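Local coordinates for septation protein imp2 (Schizosaccharomyces pombe, PDB 5C1F) that binds membrane phospholipids through its F-BAR domain and is required for normal septation, acting in disassembly of the medial ring during cell division, at residues S39-R44 against D98-A103. Sequence-based numbering, arbitrary orientation.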
ATOM      1  N   SER A  39       2.114 -19.246  -1.071  1.00 26.86           N
ATOM      2  CA  SER A  39       1.583 -18.721   0.181  1.00 30.35           C
ATOM      3  C   SER A  39       2.132 -17.331   0.482  1.00 31.05           C
ATOM      4  O   SER A  39       1.409 -16.455   0.957  1.00 32.43           O
ATOM      5  CB  SER A  39       1.905 -19.675   1.332  1.00 34.18           C
ATOM      6  OG  SER A  39       1.463 -19.147   2.568  1.00 39.05           O
ATOM      7  N   PHE A  40       3.417 -17.138   0.204  1.00 28.21           N
ATOM      8  CA  PHE A  40       4.065 -15.849   0.408  1.00 27.45           C
ATOM      9  C   PHE A  40       3.416 -14.767  -0.452  1.00 29.21           C
ATOM     10  O   PHE A  40       3.025 -13.710   0.048  1.00 27.96           O
ATOM     11  CB  PHE A  40       5.561 -15.952   0.096  1.00 24.63           C
ATOM     12  CG  PHE A  40       6.307 -14.654   0.243  1.00 28.52           C
ATOM     13  CD1 PHE A  40       6.809 -14.263   1.474  1.00 29.38           C
ATOM     14  CD2 PHE A  40       6.517 -13.829  -0.852  1.00 29.98           C
ATOM     15  CE1 PHE A  40       7.499 -13.067   1.613  1.00 31.76           C
ATOM     16  CE2 PHE A  40       7.205 -12.635  -0.720  1.00 31.63           C
ATOM     17  CZ  PHE A  40       7.698 -12.253   0.513  1.00 29.09           C
ATOM     18  N   TYR A  41       3.297 -15.036  -1.748  1.00 20.80           N
ATOM     19  CA  TYR A  41       2.755 -14.050  -2.675  1.00 21.38           C
ATOM     20  C   TYR A  41       1.243 -13.921  -2.556  1.00 20.31           C
ATOM     21  O   TYR A  41       0.675 -12.902  -2.944  1.00 30.21           O
ATOM     22  CB  TYR A  41       3.154 -14.391  -4.110  1.00 22.27           C
ATOM     23  CG  TYR A  41       4.606 -14.086  -4.387  1.00 24.52           C
ATOM     24  CD1 TYR A  41       5.076 -12.779  -4.356  1.00 19.18           C
ATOM     25  CD2 TYR A  41       5.510 -15.101  -4.668  1.00 19.92           C
ATOM     26  CE1 TYR A  41       6.403 -12.489  -4.603  1.00 24.65           C
ATOM     27  CE2 TYR A  41       6.840 -14.822  -4.918  1.00 23.15           C
ATOM     28  CZ  TYR A  41       7.281 -13.516  -4.882  1.00 22.82           C
ATOM     29  OH  TYR A  41       8.604 -13.234  -5.129  1.00 26.99           O
ATOM     30  N   HIS A  42       0.596 -14.951  -2.019  1.00 21.13           N
ATOM     31  CA  HIS A  42      -0.825 -14.871  -1.706  1.00 23.95           C
ATOM     32  C   HIS A  42      -1.067 -13.758  -0.694  1.00 27.52           C
ATOM     33  O   HIS A  42      -1.960 -12.928  -0.865  1.00 30.84           O
ATOM     34  CB  HIS A  42      -1.340 -16.199  -1.155  1.00 28.76           C
ATOM     35  CG  HIS A  42      -2.733 -16.128  -0.611  1.00 35.81           C
ATOM     36  ND1 HIS A  42      -3.849 -16.130  -1.418  1.00 37.82           N
ATOM     37  CD2 HIS A  42      -3.189 -16.052   0.662  1.00 24.60           C
ATOM     38  CE1 HIS A  42      -4.934 -16.062  -0.666  1.00 39.31           C
ATOM     39  NE2 HIS A  42      -4.561 -16.013   0.600  1.00 36.35           N
ATOM     40  N   GLU A  43      -0.257 -13.749   0.360  1.00 25.42           N
ATOM     41  CA  GLU A  43      -0.356 -12.736   1.401  1.00 27.69           C
ATOM     42  C   GLU A  43       0.003 -11.352   0.855  1.00 30.53           C
ATOM     43  O   GLU A  43      -0.690 -10.368   1.130  1.00 23.47           O
ATOM     44  CB  GLU A  43       0.548 -13.100   2.581  1.00 33.20           C
ATOM     45  CG  GLU A  43       0.651 -12.040   3.666  1.00 45.47           C
ATOM     46  CD  GLU A  43      -0.607 -11.911   4.505  1.00 55.32           C
ATOM     47  OE1 GLU A  43      -1.564 -12.679   4.277  1.00 61.38           O
ATOM     48  OE2 GLU A  43      -0.638 -11.037   5.400  1.00 62.28           O
ATOM     49  N   ARG A  44       1.078 -11.292   0.074  1.00 20.35           N
ATOM     50  CA  ARG A  44       1.543 -10.046  -0.531  1.00 21.91           C
ATOM     51  C   ARG A  44       0.462  -9.398  -1.396  1.00 26.20           C
ATOM     52  O   ARG A  44       0.348  -8.173  -1.451  1.00 28.61           O
ATOM     53  CB  ARG A  44       2.801 -10.303  -1.368  1.00 21.46           C
ATOM     54  CG  ARG A  44       3.416  -9.058  -1.973  1.00 22.45           C
ATOM     55  CD  ARG A  44       3.755  -8.027  -0.905  1.00 22.98           C
ATOM     56  NE  ARG A  44       4.253  -6.791  -1.499  1.00 24.96           N
ATOM     57  CZ  ARG A  44       3.476  -5.788  -1.897  1.00 27.37           C
ATOM     58  NH1 ARG A  44       2.159  -5.870  -1.756  1.00 23.84           N
ATOM     59  NH2 ARG A  44       4.013  -4.699  -2.432  1.00 17.57           N
ATOM     60  N   ASP A  98      -3.303 -12.913 -10.071  1.00 23.57           N
ATOM     61  CA  ASP A  98      -3.452 -13.677 -11.306  1.00 23.88           C
ATOM     62  C   ASP A  98      -2.126 -14.076 -11.949  1.00 21.55           C
ATOM     63  O   ASP A  98      -1.964 -15.218 -12.379  1.00 28.24           O
ATOM     64  CB  ASP A  98      -4.290 -12.887 -12.313  1.00 22.35           C
ATOM     65  CG  ASP A  98      -5.694 -12.618 -11.813  1.00 36.68           C
ATOM     66  OD1 ASP A  98      -6.202 -13.431 -11.012  1.00 35.21           O
ATOM     67  OD2 ASP A  98      -6.287 -11.592 -12.211  1.00 34.84           O
ATOM     68  N   ASP A  99      -1.177 -13.145 -12.016  1.00 26.82           N
ATOM     69  CA  ASP A  99       0.071 -13.393 -12.737  1.00 25.88           C
ATOM     70  C   ASP A  99       1.199 -13.904 -11.846  1.00 25.63           C
ATOM     71  O   ASP A  99       2.164 -14.489 -12.338  1.00 24.83           O
ATOM     72  CB  ASP A  99       0.534 -12.126 -13.455  1.00 25.62           C
ATOM     73  CG  ASP A  99      -0.453 -11.658 -14.503  1.00 34.24           C
ATOM     74  OD1 ASP A  99      -1.313 -12.464 -14.915  1.00 37.19           O
ATOM     75  OD2 ASP A  99      -0.363 -10.484 -14.915  1.00 38.02           O
ATOM     76  N   VAL A 100       1.094 -13.681 -10.542  1.00 28.30           N
ATOM     77  CA  VAL A 100       2.146 -14.132  -9.639  1.00 27.62           C
ATOM     78  C   VAL A 100       1.670 -15.311  -8.792  1.00 25.63           C
ATOM     79  O   VAL A 100       2.108 -16.439  -9.006  1.00 29.65           O
ATOM     80  CB  VAL A 100       2.643 -12.987  -8.739  1.00 23.97           C
ATOM     81  CG1 VAL A 100       3.819 -13.444  -7.895  1.00 29.88           C
ATOM     82  CG2 VAL A 100       3.048 -11.796  -9.589  1.00 28.22           C
ATOM     83  N   GLU A 101       0.767 -15.057  -7.849  1.00 24.02           N
ATOM     84  CA  GLU A 101       0.236 -16.114  -6.989  1.00 28.44           C
ATOM     85  C   GLU A 101      -0.324 -17.304  -7.768  1.00 28.78           C
ATOM     86  O   GLU A 101       0.083 -18.446  -7.547  1.00 27.22           O
ATOM     87  CB  GLU A 101      -0.858 -15.564  -6.075  1.00 25.53           C
ATOM     88  CG  GLU A 101      -1.630 -16.646  -5.326  1.00 24.63           C
ATOM     89  CD  GLU A 101      -2.836 -16.098  -4.587  1.00 31.64           C
ATOM     90  OE1 GLU A 101      -3.041 -14.865  -4.601  1.00 30.68           O
ATOM     91  OE2 GLU A 101      -3.583 -16.901  -3.991  1.00 34.18           O
ATOM     92  N   ASN A 102      -1.256 -17.036  -8.678  1.00 27.57           N
ATOM     93  CA  ASN A 102      -1.908 -18.104  -9.432  1.00 30.30           C
ATOM     94  C   ASN A 102      -0.962 -18.830 -10.384  1.00 28.13           C
ATOM     95  O   ASN A 102      -1.265 -19.928 -10.842  1.00 33.57           O
ATOM     96  CB  ASN A 102      -3.102 -17.554 -10.213  1.00 34.47           C
ATOM     97  CG  ASN A 102      -4.264 -17.181  -9.311  1.00 50.66           C
ATOM     98  OD1 ASN A 102      -4.345 -17.631  -8.166  1.00 55.03           O
ATOM     99  ND2 ASN A 102      -5.171 -16.355  -9.824  1.00 55.45           N
ATOM    100  N   ALA A 103       0.178 -18.213 -10.682  1.00 28.17           N
ATOM    101  CA  ALA A 103       1.184 -18.853 -11.523  1.00 26.08           C
ATOM    102  C   ALA A 103       1.747 -20.080 -10.817  1.00 27.25           C
ATOM    103  O   ALA A 103       2.000 -21.106 -11.447  1.00 32.01           O
ATOM    104  CB  ALA A 103       2.297 -17.876 -11.876  1.00 21.50           C
TER
HETATM  105  O   HOH W   1      -4.646 -13.456  -2.747  1.00 34.28           O
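Tyr41 and Glu101 mark the level at which the two helical segments meet, their CA atoms 5.4 Å apart, while the axes approach to 8.5 Å and run roughly antiparallel at 145°; a wider pi-type turn at 98-101 interrupts the regular alpha-helical winding of the second helix just there. On the buried side, Val100 reaches over one face of the Tyr41 ring. Its CG1 lies 3.9 Å from the ring centroid and 21° off the normal, which meets the geometry of a CH-pi contact, and it is displaced toward the CG end of the ring, 3.7 Å from Tyr41 CG. Phe40 CD2 covers the opposite face, so the phenol ring is sandwiched. The polar half of the contact is a His-carboxylate hydrogen bond from His42 ND1 to Glu101 OE2 (2.7 Å). The acceptor lies near the imidazole plane, yet the carboxylate stands almost perpendicular to the ring and is met from above its own plane. Glu101 gets there through an extended chain, with CG anti to the backbone N (chi1 170°). Its other oxygen, OE1, accepts from a water at 2.8 Å. An alanine in place of Glu101 would probably leave His42 ND1 without its carboxylate partner and the imidazole freer to turn. The contact joins helix 18-59 to helix 69-155 within the elongated helical bundle of the F-BAR domain; helix 162-252 packs against both, through Met226 and Phe229 on Tyr41 and Val225 and Leu232 on Val100, while Met78 of the second subunit also touches Tyr41 across the dimer interface.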